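PlzA (Borrelia burgdorferi, PDB 7MIE) binds the second messenger cyclic di-GMP through its C-terminal PilZ domain and probably acts as a signalling receptor in this tick-borne pathogen. Local coordinates at residues M60-Y65 with A93-L98; E171-D176 with M277-Y282; G209-I214 with L229-E234. One frame throughout, in Å; residues are numbered along the deposited sequence.

Contact 1: residues M60-Y65 with A93-L98; sequences MRIGSY and AKNKNL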
loop_
_atom_site.group_PDB
_atom_site.type_symbol
_atom_site.label_atom_id
_atom_site.label_comp_id
_atom_site.label_asym_id
_atom_site.label_seq_id
_atom_site.Cartn_x
_atom_site.Cartn_y
_atom_site.Cartn_z
ATOM N N MET A 60 -2.964 -18.183 -1.390
ATOM C CA MET A 60 -4.395 -18.391 -1.479
ATOM C C MET A 60 -4.666 -19.812 -1.982
ATOM O O MET A 60 -4.009 -20.225 -2.929
ATOM C CB MET A 60 -4.965 -17.412 -2.505
ATOM C CG MET A 60 -6.253 -17.893 -3.161
ATOM S SD MET A 60 -7.651 -17.413 -2.154
ATOM C CE MET A 60 -7.472 -15.641 -2.436
ATOM N N ARG A 61 -5.603 -20.521 -1.335
ATOM C CA ARG A 61 -6.025 -21.841 -1.773
ATOM C C ARG A 61 -7.492 -21.809 -2.164
ATOM O O ARG A 61 -8.343 -21.268 -1.440
ATOM C CB ARG A 61 -6.000 -22.806 -0.590
ATOM C CG ARG A 61 -4.681 -23.506 -0.397
ATOM C CD ARG A 61 -4.558 -24.666 -1.384
ATOM N NE ARG A 61 -3.225 -24.637 -0.891
ATOM C CZ ARG A 61 -2.732 -25.449 0.032
ATOM N NH1 ARG A 61 -3.464 -26.454 0.491
ATOM N NH2 ARG A 61 -1.486 -25.279 0.431
ATOM N N ILE A 62 -7.778 -22.421 -3.324
ATOM C CA ILE A 62 -9.140 -22.513 -3.839
ATOM C C ILE A 62 -9.329 -23.964 -4.244
ATOM O O ILE A 62 -8.925 -24.360 -5.338
ATOM C CB ILE A 62 -9.362 -21.546 -5.013
ATOM C CG1 ILE A 62 -9.007 -20.092 -4.634
ATOM C CG2 ILE A 62 -10.826 -21.635 -5.494
ATOM C CD1 ILE A 62 -8.568 -19.254 -5.805
ATOM N N GLY A 63 -9.865 -24.765 -3.317
ATOM C CA GLY A 63 -9.777 -26.210 -3.458
ATOM C C GLY A 63 -8.315 -26.650 -3.391
ATOM O O GLY A 63 -7.607 -26.338 -2.427
ATOM N N SER A 64 -7.860 -27.358 -4.432
ATOM C CA SER A 64 -6.464 -27.775 -4.427
ATOM C C SER A 64 -5.627 -26.794 -5.258
ATOM O O SER A 64 -4.401 -26.874 -5.238
ATOM C CB SER A 64 -6.313 -29.204 -4.907
ATOM O OG SER A 64 -6.649 -29.247 -6.272
ATOM N N TYR A 65 -6.284 -25.810 -5.888
ATOM C CA TYR A 65 -5.560 -24.773 -6.601
ATOM C C TYR A 65 -4.855 -23.861 -5.601
ATOM O O TYR A 65 -5.425 -23.520 -4.568
ATOM C CB TYR A 65 -6.543 -23.944 -7.423
ATOM C CG TYR A 65 -5.936 -22.754 -8.115
ATOM C CD1 TYR A 65 -5.258 -22.902 -9.307
ATOM C CD2 TYR A 65 -5.940 -21.490 -7.522
ATOM C CE1 TYR A 65 -4.678 -21.817 -9.956
ATOM C CE2 TYR A 65 -5.390 -20.397 -8.167
ATOM C CZ TYR A 65 -4.744 -20.558 -9.377
ATOM O OH TYR A 65 -4.166 -19.495 -10.022
ATOM N N ALA A 93 -14.098 -17.464 -9.154
ATOM C CA ALA A 93 -15.434 -17.446 -9.748
ATOM C C ALA A 93 -15.980 -18.856 -9.863
ATOM O O ALA A 93 -17.180 -19.043 -9.732
ATOM C CB ALA A 93 -15.373 -16.792 -11.098
ATOM N N LYS A 94 -15.093 -19.829 -10.109
ATOM C CA LYS A 94 -15.521 -21.213 -10.257
ATOM C C LYS A 94 -15.899 -21.801 -8.895
ATOM O O LYS A 94 -16.574 -22.821 -8.803
ATOM C CB LYS A 94 -14.414 -21.962 -10.988
ATOM C CG LYS A 94 -14.319 -21.535 -12.447
ATOM C CD LYS A 94 -13.182 -22.165 -13.209
ATOM C CE LYS A 94 -13.555 -22.321 -14.669
ATOM N NZ LYS A 94 -12.625 -23.250 -15.354
ATOM N N ASN A 95 -15.466 -21.154 -7.812
ATOM C CA ASN A 95 -15.721 -21.673 -6.481
ATOM C C ASN A 95 -16.663 -20.735 -5.709
ATOM O O ASN A 95 -16.551 -20.624 -4.494
ATOM C CB ASN A 95 -14.382 -21.823 -5.743
ATOM C CG ASN A 95 -14.453 -22.767 -4.563
ATOM O OD1 ASN A 95 -14.968 -23.873 -4.721
ATOM N ND2 ASN A 95 -13.966 -22.352 -3.389
ATOM N N LYS A 96 -17.557 -20.022 -6.414
ATOM C CA LYS A 96 -18.587 -19.180 -5.828
ATOM C C LYS A 96 -17.914 -18.058 -5.024
ATOM O O LYS A 96 -18.459 -17.601 -4.033
ATOM C CB LYS A 96 -19.574 -19.999 -4.976
ATOM C CG LYS A 96 -20.263 -21.175 -5.705
ATOM C CD LYS A 96 -21.079 -20.738 -6.915
ATOM C CE LYS A 96 -21.844 -21.828 -7.659
ATOM N NZ LYS A 96 -21.008 -23.027 -7.942
ATOM N N ASN A 97 -16.750 -17.628 -5.498
ATOM C CA ASN A 97 -16.016 -16.492 -4.923
ATOM C C ASN A 97 -15.603 -16.697 -3.464
ATOM O O ASN A 97 -15.426 -15.721 -2.714
ATOM C CB ASN A 97 -16.780 -15.188 -5.135
ATOM C CG ASN A 97 -16.642 -14.685 -6.551
ATOM O OD1 ASN A 97 -17.492 -13.926 -7.034
ATOM N ND2 ASN A 97 -15.618 -15.107 -7.245
ATOM N N LEU A 98 -15.311 -17.947 -3.092
ATOM C CA LEU A 98 -14.775 -18.294 -1.789
ATOM C C LEU A 98 -13.401 -18.915 -1.966
ATOM O O LEU A 98 -13.134 -19.625 -2.928
ATOM C CB LEU A 98 -15.684 -19.347 -1.140
ATOM C CG LEU A 98 -17.129 -18.917 -0.886
ATOM C CD1 LEU A 98 -17.971 -20.108 -0.419
ATOM C CD2 LEU A 98 -17.192 -17.793 0.130
#

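Contact 2: residues E171-D176 with M277-Y282; sequences ERIIID and MLIHDY. With C2E (9,9'-[(2R,3R,3aS,5S,7aR,9R,10R,10aS,12S,14aR)-3,5,10,12-tetrahydroxy-5,12-dioxidooctahydro-2H,7H-difuro[3,2-d:3',2'-j][1,3,7,9,2,8]tetraoxadiphosphacyclododecine-2,9-diyl]bis(2-amino-1,9-dihydro-6H-purin-6-one)), chain C.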
loop_
_atom_site.group_PDB
_atom_site.type_symbol
_atom_site.label_atom_id
_atom_site.label_comp_id
_atom_site.label_asym_id
_atom_site.label_seq_id
_atom_site.Cartn_x
_atom_site.Cartn_y
_atom_site.Cartn_z
ATOM N N GLU A 171 7.170 5.001 6.609
ATOM C CA GLU A 171 8.499 5.502 6.300
ATOM C C GLU A 171 8.449 6.272 4.973
ATOM O O GLU A 171 7.598 6.089 4.095
ATOM C CB GLU A 171 9.522 4.352 6.321
ATOM C CG GLU A 171 9.270 3.250 5.287
ATOM C CD GLU A 171 8.393 2.097 5.748
ATOM O OE1 GLU A 171 8.832 0.967 5.622
ATOM O OE2 GLU A 171 7.255 2.350 6.243
ATOM N N ARG A 172 9.392 7.188 4.878
ATOM C CA ARG A 172 9.635 7.915 3.652
ATOM C C ARG A 172 10.888 7.325 3.028
ATOM O O ARG A 172 11.827 6.924 3.738
ATOM C CB ARG A 172 9.760 9.408 3.973
ATOM C CG ARG A 172 8.447 9.972 4.505
ATOM C CD ARG A 172 8.621 11.407 4.945
ATOM N NE ARG A 172 7.301 11.811 5.438
ATOM C CZ ARG A 172 7.009 13.030 5.895
ATOM N NH1 ARG A 172 7.930 13.976 5.874
ATOM N NH2 ARG A 172 5.788 13.281 6.342
ATOM N N ILE A 173 10.878 7.234 1.700
ATOM C CA ILE A 173 12.001 6.668 0.964
ATOM C C ILE A 173 12.970 7.790 0.612
ATOM O O ILE A 173 12.633 8.655 -0.186
ATOM C CB ILE A 173 11.489 5.978 -0.318
ATOM C CG1 ILE A 173 10.448 4.896 -0.005
ATOM C CG2 ILE A 173 12.685 5.412 -1.114
ATOM C CD1 ILE A 173 9.622 4.435 -1.251
ATOM N N ILE A 174 14.195 7.764 1.173
ATOM C CA ILE A 174 15.187 8.780 0.840
ATOM C C ILE A 174 15.817 8.411 -0.488
ATOM O O ILE A 174 16.219 7.262 -0.665
ATOM C CB ILE A 174 16.282 8.883 1.939
ATOM C CG1 ILE A 174 15.675 9.362 3.260
ATOM C CG2 ILE A 174 17.411 9.807 1.483
ATOM C CD1 ILE A 174 16.632 9.340 4.442
ATOM N N ILE A 175 15.908 9.384 -1.403
ATOM C CA ILE A 175 16.406 9.131 -2.749
ATOM C C ILE A 175 17.928 9.123 -2.710
ATOM O O ILE A 175 18.521 10.115 -2.328
ATOM C CB ILE A 175 15.898 10.227 -3.699
ATOM C CG1 ILE A 175 14.363 10.150 -3.763
ATOM C CG2 ILE A 175 16.533 10.106 -5.083
ATOM C CD1 ILE A 175 13.785 8.806 -4.229
ATOM N N ASP A 176 18.518 7.993 -3.076
ATOM C CA ASP A 176 19.969 7.858 -3.102
ATOM C C ASP A 176 20.291 6.750 -4.097
ATOM O O ASP A 176 19.388 6.233 -4.739
ATOM C CB ASP A 176 20.537 7.623 -1.694
ATOM C CG ASP A 176 20.158 6.294 -1.055
ATOM O OD1 ASP A 176 19.687 5.395 -1.771
ATOM O OD2 ASP A 176 20.324 6.169 0.173
ATOM N N MET A 277 1.330 2.225 -6.775
ATOM C CA MET A 277 1.956 0.922 -7.020
ATOM C C MET A 277 3.489 1.024 -7.173
ATOM O O MET A 277 4.212 0.096 -6.812
ATOM C CB MET A 277 1.367 0.262 -8.277
ATOM C CG MET A 277 -0.056 -0.254 -8.134
ATOM S SD MET A 277 -0.316 -1.333 -6.723
ATOM C CE MET A 277 -2.073 -1.720 -6.800
ATOM N N LEU A 278 4.019 2.157 -7.653
ATOM C CA LEU A 278 5.468 2.371 -7.680
ATOM C C LEU A 278 6.037 2.332 -6.251
ATOM O O LEU A 278 7.102 1.751 -6.007
ATOM C CB LEU A 278 5.751 3.730 -8.343
ATOM C CG LEU A 278 7.142 4.344 -8.169
ATOM C CD1 LEU A 278 8.104 3.663 -9.134
ATOM C CD2 LEU A 278 7.111 5.834 -8.509
ATOM N N ILE A 279 5.352 2.994 -5.316
ATOM C CA ILE A 279 5.802 2.979 -3.922
ATOM C C ILE A 279 5.638 1.586 -3.313
ATOM O O ILE A 279 6.560 1.064 -2.665
ATOM C CB ILE A 279 5.066 4.052 -3.093
ATOM C CG1 ILE A 279 5.279 5.445 -3.714
ATOM C CG2 ILE A 279 5.538 4.018 -1.621
ATOM C CD1 ILE A 279 6.747 5.893 -3.777
ATOM N N HIS A 280 4.488 0.960 -3.548
ATOM C CA HIS A 280 4.296 -0.397 -3.055
ATOM C C HIS A 280 5.397 -1.338 -3.576
ATOM O O HIS A 280 5.951 -2.102 -2.788
ATOM C CB HIS A 280 2.894 -0.878 -3.471
ATOM C CG HIS A 280 2.605 -2.225 -2.884
ATOM N ND1 HIS A 280 2.894 -3.396 -3.579
ATOM C CD2 HIS A 280 2.047 -2.586 -1.711
ATOM C CE1 HIS A 280 2.506 -4.428 -2.847
ATOM N NE2 HIS A 280 2.008 -3.964 -1.708
ATOM N N ASP A 281 5.727 -1.239 -4.876
ATOM C CA ASP A 281 6.750 -2.089 -5.492
ATOM C C ASP A 281 8.087 -1.922 -4.770
ATOM O O ASP A 281 8.836 -2.889 -4.590
ATOM C CB ASP A 281 6.883 -1.770 -6.988
ATOM C CG ASP A 281 8.059 -2.495 -7.622
ATOM O OD1 ASP A 281 7.923 -3.734 -7.846
ATOM O OD2 ASP A 281 9.116 -1.834 -7.844
ATOM N N TYR A 282 8.422 -0.686 -4.365
ATOM C CA TYR A 282 9.691 -0.442 -3.713
ATOM C C TYR A 282 9.824 -1.300 -2.449
ATOM O O TYR A 282 10.889 -1.848 -2.156
ATOM C CB TYR A 282 9.829 1.045 -3.363
ATOM C CG TYR A 282 11.051 1.296 -2.512
ATOM C CD1 TYR A 282 12.293 1.486 -3.108
ATOM C CD2 TYR A 282 10.972 1.357 -1.128
ATOM C CE1 TYR A 282 13.421 1.701 -2.337
ATOM C CE2 TYR A 282 12.099 1.528 -0.340
ATOM C CZ TYR A 282 13.324 1.712 -0.953
ATOM O OH TYR A 282 14.411 1.957 -0.153
HETATM P P1 C2E C . 0.331 16.977 6.827
HETATM O O2P C2E C . 1.332 18.010 7.118
HETATM O O1P C2E C . -1.039 17.342 6.313
HETATM O "O5'" C2E C . 0.977 16.143 5.614
HETATM C "C5'" C2E C . 0.168 15.138 4.982
HETATM C "C4'" C2E C . 1.060 14.175 4.234
HETATM O "O4'" C2E C . 1.852 14.900 3.267
HETATM C "C3'" C2E C . 2.106 13.449 5.084
HETATM O "O3'" C2E C . 1.465 12.325 5.677
HETATM C "C2'" C2E C . 3.021 12.933 3.941
HETATM O "O2'" C2E C . 2.382 11.868 3.265
HETATM C "C1'" C2E C . 3.011 14.135 2.981
HETATM N N9 C2E C . 4.184 14.979 3.148
HETATM C C8 C2E C . 4.294 16.238 3.693
HETATM N N7 C2E C . 5.514 16.701 3.681
HETATM C C5 C2E C . 6.259 15.656 3.124
HETATM C C6 C2E C . 7.647 15.550 2.880
HETATM O O6 C2E C . 8.524 16.372 3.186
HETATM N N1 C2E C . 7.969 14.305 2.310
HETATM C C2 C2E C . 7.064 13.310 2.000
HETATM N N2 C2E C . 7.536 12.164 1.463
HETATM N N3 C2E C . 5.759 13.403 2.231
HETATM C C4 C2E C . 5.442 14.604 2.790
HETATM P P11 C2E C . 2.195 11.630 6.945
HETATM O O21 C2E C . 1.388 10.399 7.183
HETATM O O11 C2E C . 3.645 11.462 6.578
HETATM O O5A C2E C . 2.088 12.770 8.083
HETATM C C5A C2E C . 0.779 12.908 8.692
HETATM C C4A C2E C . 0.760 14.179 9.494
HETATM O O4A C2E C . 1.710 14.090 10.582
HETATM C C3A C2E C . 1.195 15.419 8.711
HETATM O O3A C2E C . 0.067 15.857 7.956
HETATM C C2A C2E C . 1.627 16.335 9.853
HETATM O O2A C2E C . 0.521 16.922 10.522
HETATM C C1A C2E C . 2.348 15.324 10.753
HETATM N N91 C2E C . 3.776 15.216 10.517
HETATM C C81 C2E C . 4.455 14.184 9.905
HETATM N N71 C2E C . 5.743 14.410 9.852
HETATM C C51 C2E C . 5.927 15.647 10.475
HETATM C C61 C2E C . 7.109 16.404 10.728
HETATM O O61 C2E C . 8.292 16.143 10.478
HETATM N N11 C2E C . 6.820 17.593 11.391
HETATM C C21 C2E C . 5.565 18.041 11.720
HETATM N N21 C2E C . 5.512 19.229 12.347
HETATM N N31 C2E C . 4.456 17.323 11.533
HETATM C C41 C2E C . 4.715 16.145 10.883
#

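Contact 3: residues G209-I214 with L229-E234; sequences GGALVI and LIFSFE. With C2E (9,9'-[(2R,3R,3aS,5S,7aR,9R,10R,10aS,12S,14aR)-3,5,10,12-tetrahydroxy-5,12-dioxidooctahydro-2H,7H-difuro[3,2-d:3',2'-j][1,3,7,9,2,8]tetraoxadiphosphacyclododecine-2,9-diyl]bis(2-amino-1,9-dihydro-6H-purin-6-one)), chain C.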
loop_
_atom_site.group_PDB
_atom_site.type_symbol
_atom_site.label_atom_id
_atom_site.label_comp_id
_atom_site.label_asym_id
_atom_site.label_seq_id
_atom_site.Cartn_x
_atom_site.Cartn_y
_atom_site.Cartn_z
ATOM N N GLY A 209 2.075 9.314 0.372
ATOM C CA GLY A 209 1.228 10.502 0.440
ATOM C C GLY A 209 1.889 11.809 -0.010
ATOM O O GLY A 209 1.231 12.864 0.004
ATOM N N GLY A 210 3.176 11.791 -0.378
ATOM C CA GLY A 210 3.801 13.053 -0.776
ATOM C C GLY A 210 5.276 12.911 -1.140
ATOM O O GLY A 210 5.755 11.807 -1.395
ATOM N N ALA A 211 6.004 14.040 -1.092
ATOM C CA ALA A 211 7.368 14.100 -1.579
ATOM C C ALA A 211 8.062 15.308 -0.982
ATOM O O ALA A 211 7.401 16.254 -0.565
ATOM C CB ALA A 211 7.400 14.186 -3.101
ATOM N N LEU A 212 9.389 15.233 -0.891
ATOM C CA LEU A 212 10.176 16.424 -0.606
ATOM C C LEU A 212 11.038 16.650 -1.832
ATOM O O LEU A 212 11.638 15.694 -2.326
ATOM C CB LEU A 212 11.077 16.197 0.617
ATOM C CG LEU A 212 12.011 17.371 0.955
ATOM C CD1 LEU A 212 11.232 18.604 1.434
ATOM C CD2 LEU A 212 13.009 16.964 2.027
ATOM N N VAL A 213 11.038 17.892 -2.355
ATOM C CA VAL A 213 11.840 18.199 -3.523
ATOM C C VAL A 213 12.683 19.436 -3.208
ATOM O O VAL A 213 12.330 20.226 -2.346
ATOM C CB VAL A 213 10.983 18.443 -4.776
ATOM C CG1 VAL A 213 10.156 17.210 -5.150
ATOM C CG2 VAL A 213 10.091 19.674 -4.592
ATOM N N ILE A 214 13.815 19.544 -3.903
ATOM C CA ILE A 214 14.701 20.694 -3.800
ATOM C C ILE A 214 14.704 21.419 -5.143
ATOM O O ILE A 214 14.674 20.777 -6.191
ATOM C CB ILE A 214 16.109 20.231 -3.375
ATOM C CG1 ILE A 214 16.171 20.075 -1.857
ATOM C CG2 ILE A 214 17.194 21.163 -3.903
ATOM C CD1 ILE A 214 17.560 19.867 -1.296
ATOM N N LEU A 229 -0.141 22.716 -6.515
ATOM C CA LEU A 229 0.897 22.427 -7.482
ATOM C C LEU A 229 0.677 21.065 -8.128
ATOM O O LEU A 229 -0.187 20.297 -7.734
ATOM C CB LEU A 229 2.264 22.522 -6.801
ATOM C CG LEU A 229 2.460 21.589 -5.608
ATOM C CD1 LEU A 229 2.883 20.203 -6.089
ATOM C CD2 LEU A 229 3.495 22.162 -4.661
ATOM N N ILE A 230 1.449 20.814 -9.180
ATOM C CA ILE A 230 1.425 19.536 -9.857
ATOM C C ILE A 230 2.869 19.045 -9.873
ATOM O O ILE A 230 3.778 19.750 -10.319
ATOM C CB ILE A 230 0.782 19.612 -11.263
ATOM C CG1 ILE A 230 -0.708 19.962 -11.179
ATOM C CG2 ILE A 230 0.993 18.308 -12.014
ATOM C CD1 ILE A 230 -1.290 20.557 -12.437
ATOM N N PHE A 231 3.072 17.870 -9.266
ATOM C CA PHE A 231 4.382 17.240 -9.225
ATOM C C PHE A 231 4.409 16.180 -10.308
ATOM O O PHE A 231 3.476 15.401 -10.437
ATOM C CB PHE A 231 4.579 16.616 -7.833
ATOM C CG PHE A 231 5.731 15.654 -7.654
ATOM C CD1 PHE A 231 7.040 16.103 -7.729
ATOM C CD2 PHE A 231 5.502 14.316 -7.338
ATOM C CE1 PHE A 231 8.097 15.229 -7.497
ATOM C CE2 PHE A 231 6.562 13.442 -7.102
ATOM C CZ PHE A 231 7.853 13.906 -7.193
ATOM N N SER A 232 5.491 16.158 -11.090
ATOM C CA SER A 232 5.550 15.188 -12.160
ATOM C C SER A 232 6.979 14.726 -12.398
ATOM O O SER A 232 7.960 15.414 -12.066
ATOM C CB SER A 232 4.914 15.756 -13.438
ATOM O OG SER A 232 5.750 16.758 -13.988
ATOM N N PHE A 233 7.067 13.525 -12.960
ATOM C CA PHE A 233 8.347 13.002 -13.403
ATOM C C PHE A 233 8.136 12.016 -14.546
ATOM O O PHE A 233 7.074 11.418 -14.684
ATOM C CB PHE A 233 9.063 12.288 -12.254
ATOM C CG PHE A 233 8.194 11.323 -11.477
ATOM C CD1 PHE A 233 7.447 11.758 -10.384
ATOM C CD2 PHE A 233 8.167 9.970 -11.794
ATOM C CE1 PHE A 233 6.678 10.859 -9.651
ATOM C CE2 PHE A 233 7.403 9.073 -11.055
ATOM C CZ PHE A 233 6.661 9.517 -9.980
ATOM N N GLU A 234 9.197 11.808 -15.330
ATOM C CA GLU A 234 9.109 10.929 -16.486
ATOM C C GLU A 234 8.893 9.518 -15.973
ATOM O O GLU A 234 9.499 9.110 -14.983
ATOM C CB GLU A 234 10.391 10.998 -17.318
ATOM C CG GLU A 234 10.630 12.361 -17.945
ATOM C CD GLU A 234 10.301 12.506 -19.425
ATOM O OE1 GLU A 234 10.904 13.388 -20.071
ATOM O OE2 GLU A 234 9.423 11.765 -19.926
HETATM P P1 C2E C . 0.331 16.977 6.827
HETATM O O2P C2E C . 1.332 18.010 7.118
HETATM O O1P C2E C . -1.039 17.342 6.313
HETATM O "O5'" C2E C . 0.977 16.143 5.614
HETATM C "C5'" C2E C . 0.168 15.138 4.982
HETATM C "C4'" C2E C . 1.060 14.175 4.234
HETATM O "O4'" C2E C . 1.852 14.900 3.267
HETATM C "C3'" C2E C . 2.106 13.449 5.084
HETATM O "O3'" C2E C . 1.465 12.325 5.677
HETATM C "C2'" C2E C . 3.021 12.933 3.941
HETATM O "O2'" C2E C . 2.382 11.868 3.265
HETATM C "C1'" C2E C . 3.011 14.135 2.981
HETATM N N9 C2E C . 4.184 14.979 3.148
HETATM C C8 C2E C . 4.294 16.238 3.693
HETATM N N7 C2E C . 5.514 16.701 3.681
HETATM C C5 C2E C . 6.259 15.656 3.124
HETATM C C6 C2E C . 7.647 15.550 2.880
HETATM O O6 C2E C . 8.524 16.372 3.186
HETATM N N1 C2E C . 7.969 14.305 2.310
HETATM C C2 C2E C . 7.064 13.310 2.000
HETATM N N2 C2E C . 7.536 12.164 1.463
HETATM N N3 C2E C . 5.759 13.403 2.231
HETATM C C4 C2E C . 5.442 14.604 2.790
HETATM P P11 C2E C . 2.195 11.630 6.945
HETATM O O21 C2E C . 1.388 10.399 7.183
HETATM O O11 C2E C . 3.645 11.462 6.578
HETATM O O5A C2E C . 2.088 12.770 8.083
HETATM C C5A C2E C . 0.779 12.908 8.692
HETATM C C4A C2E C . 0.760 14.179 9.494
HETATM O O4A C2E C . 1.710 14.090 10.582
HETATM C C3A C2E C . 1.195 15.419 8.711
HETATM O O3A C2E C . 0.067 15.857 7.956
HETATM C C2A C2E C . 1.627 16.335 9.853
HETATM O O2A C2E C . 0.521 16.922 10.522
HETATM C C1A C2E C . 2.348 15.324 10.753
HETATM N N91 C2E C . 3.776 15.216 10.517
HETATM C C81 C2E C . 4.455 14.184 9.905
HETATM N N71 C2E C . 5.743 14.410 9.852
HETATM C C51 C2E C . 5.927 15.647 10.475
HETATM C C61 C2E C . 7.109 16.404 10.728
HETATM O O61 C2E C . 8.292 16.143 10.478
HETATM N N11 C2E C . 6.820 17.593 11.391
HETATM C C21 C2E C . 5.565 18.041 11.720
HETATM N N21 C2E C . 5.512 19.229 12.347
HETATM N N31 C2E C . 4.456 17.323 11.533
HETATM C C41 C2E C . 4.715 16.145 10.883
#

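Contact 1: residues M60-Y65 with A93-L98
Ile62 meets Asn95 through one methyl group: CG2 of Ile62 lies 3.6 Å from CB of Asn95. The same methyl is 3.8 Å from ND2 of Asn95 and stands clear of the amide plane, over the flank that carries CB and ND2 rather than the one with OD1. The two side chains pass each other in opposite directions, so the contact is a glancing one, and the buried surface of 110 Å² is correspondingly small. With CG2 of Ile62 anti to the backbone N (chi1 of -55° for CG1), the branch methyl leads toward Asn95.

The amide of Asn95 is held by its own loop. Its ND2 donates to O of Leu98 at 2.9 Å with an N-H...O angle of 167°; Leu98 O lies nearly in the amide plane, whereas ND2 sits well above the plane of that carbonyl. This bond spans a type I' turn from Asn95 to Leu98, closed also by Leu98 N to Asn95 O at 3.3 Å. Across the contact, Ile62 begins a type II' turn to Tyr65, with Gly63 at positive phi.

Mutual backbone bonds of Ile62 and Tyr65 make it the two-residue loop of a PilZN3-domain beta hairpin, 57-62 with 65-74. Its end packs against the turn from helix 88-94 into strand 98-102, the antiparallel partner of 57-62 (Arg61 to Ser100), while Ala91 and Leu92 of that helix pack on Ile62.

Contact 2: residues E171-D176 with M277-Y282
Next to the second arginine of the RxxxR motif of the PilZ domain, formed here by Arg168 and Arg172, Ile173 packs against Tyr282 and Ile279 of the C-terminal helix 273-283. CG2 of Ile173 sits over one face of the Tyr282 ring, 4.0 Å from the ring centroid and 19° off the normal, a CH-pi contact displaced toward the rim on the CZ side. The other branch lies beyond the rim on the CG and CD2 side, where CD1 of Ile173 comes to 3.4 Å from CD2 of Tyr282. Both branches can touch one ring because CG1 of Ile173 is anti to the carbonyl carbon (chi1 -57°) and CG2 anti to the backbone N. CD1 of Ile173 also meets CD1 of Ile279 at 4.1 Å, so the isoleucine touches two residues of one helix.

Arg172 leaves the chain on a different course, toward cyclic di-GMP. Its straight chain carries the guanidinium over a guanine base, with C4 of the ligand above the centre of the group and NH1 of Arg172 3.4 Å from C6. At its edge the group meets the phosphate of P11: NH2 of Arg172 donates to O11 at 2.8 Å and 168°, and bonds as well to O6 of a second bound cyclic di-GMP. Asp205 and Ser207 of the DxSxxG motif also bind the ligand, and the backbone of Ile173 pairs with Leu206 between them. Ser179 of helix 177-182 touches both Ile173 and Tyr282.

Contact 3: residues G209-I214 with L229-E234
The tight part of this contact is the Phe231 ring, which meets Ala211 and Val213 on the same side of strand 210-215. CB of Ala211 lies over one face, 4.0 Å above the ring plane and displaced toward the rim, with CZ of Phe231 as its nearest atom at 4.1 Å. Val213 comes closer: its CG1 is 3.7 Å from CE1 of Phe231, approaching obliquely. The phenylalanine spans the gap because its CG is anti to the backbone N (chi1 167°), reaching from one strand to another whose nearest CA atoms, those of Ala211 and Phe231, are 8.8 Å apart.

That separation fits no paired strands. The pairings in this domain close a six-stranded antiparallel barrel, the PilZ beta-barrel, in which 210-215 and 228-233 stand across from each other, and the meeting side chains point into the interior. Ile192, Leu262 and Ile264 pack round Val213; Ala190 and Ile242 border Phe231.

The looser side is the one facing the ligand, where strand 210-215 turns Leu212 away from Phe231 and toward cyclic di-GMP: Ala211 N is 3.3 Å from C2 of a guanine, and CB of Leu212 is 3.6 Å from its O6. Gly209, a cyclic di-GMP-binding residue just before the glycine of the DxSxxG motif (Gly210), brings its C to 3.3 Å from the ribose O2'.

How the contacts relate
Contacts 2 and 3 belong to one domain, with centres 13 Å apart, and 209-214 with 229-234 is nested in the loop closed by 171-176 with 277-282. They touch through Leu278 and Phe233, both draw on strands of the C-terminal sheet and both border cyclic di-GMP. Contact 3 lies in the barrel interior and is purely apolar; contact 2, also buried, joins the short strand 173-174, paired to barrel strand 198-207, to the C-terminal helix while its neighbouring arginine grips the ligand. Contact 1 lies on the opposite side of the chain's centre, 33 and 41 Å from the other two, centre to centre. It is only partly buried and combines one methyl contact with an amide bonded within its own turn.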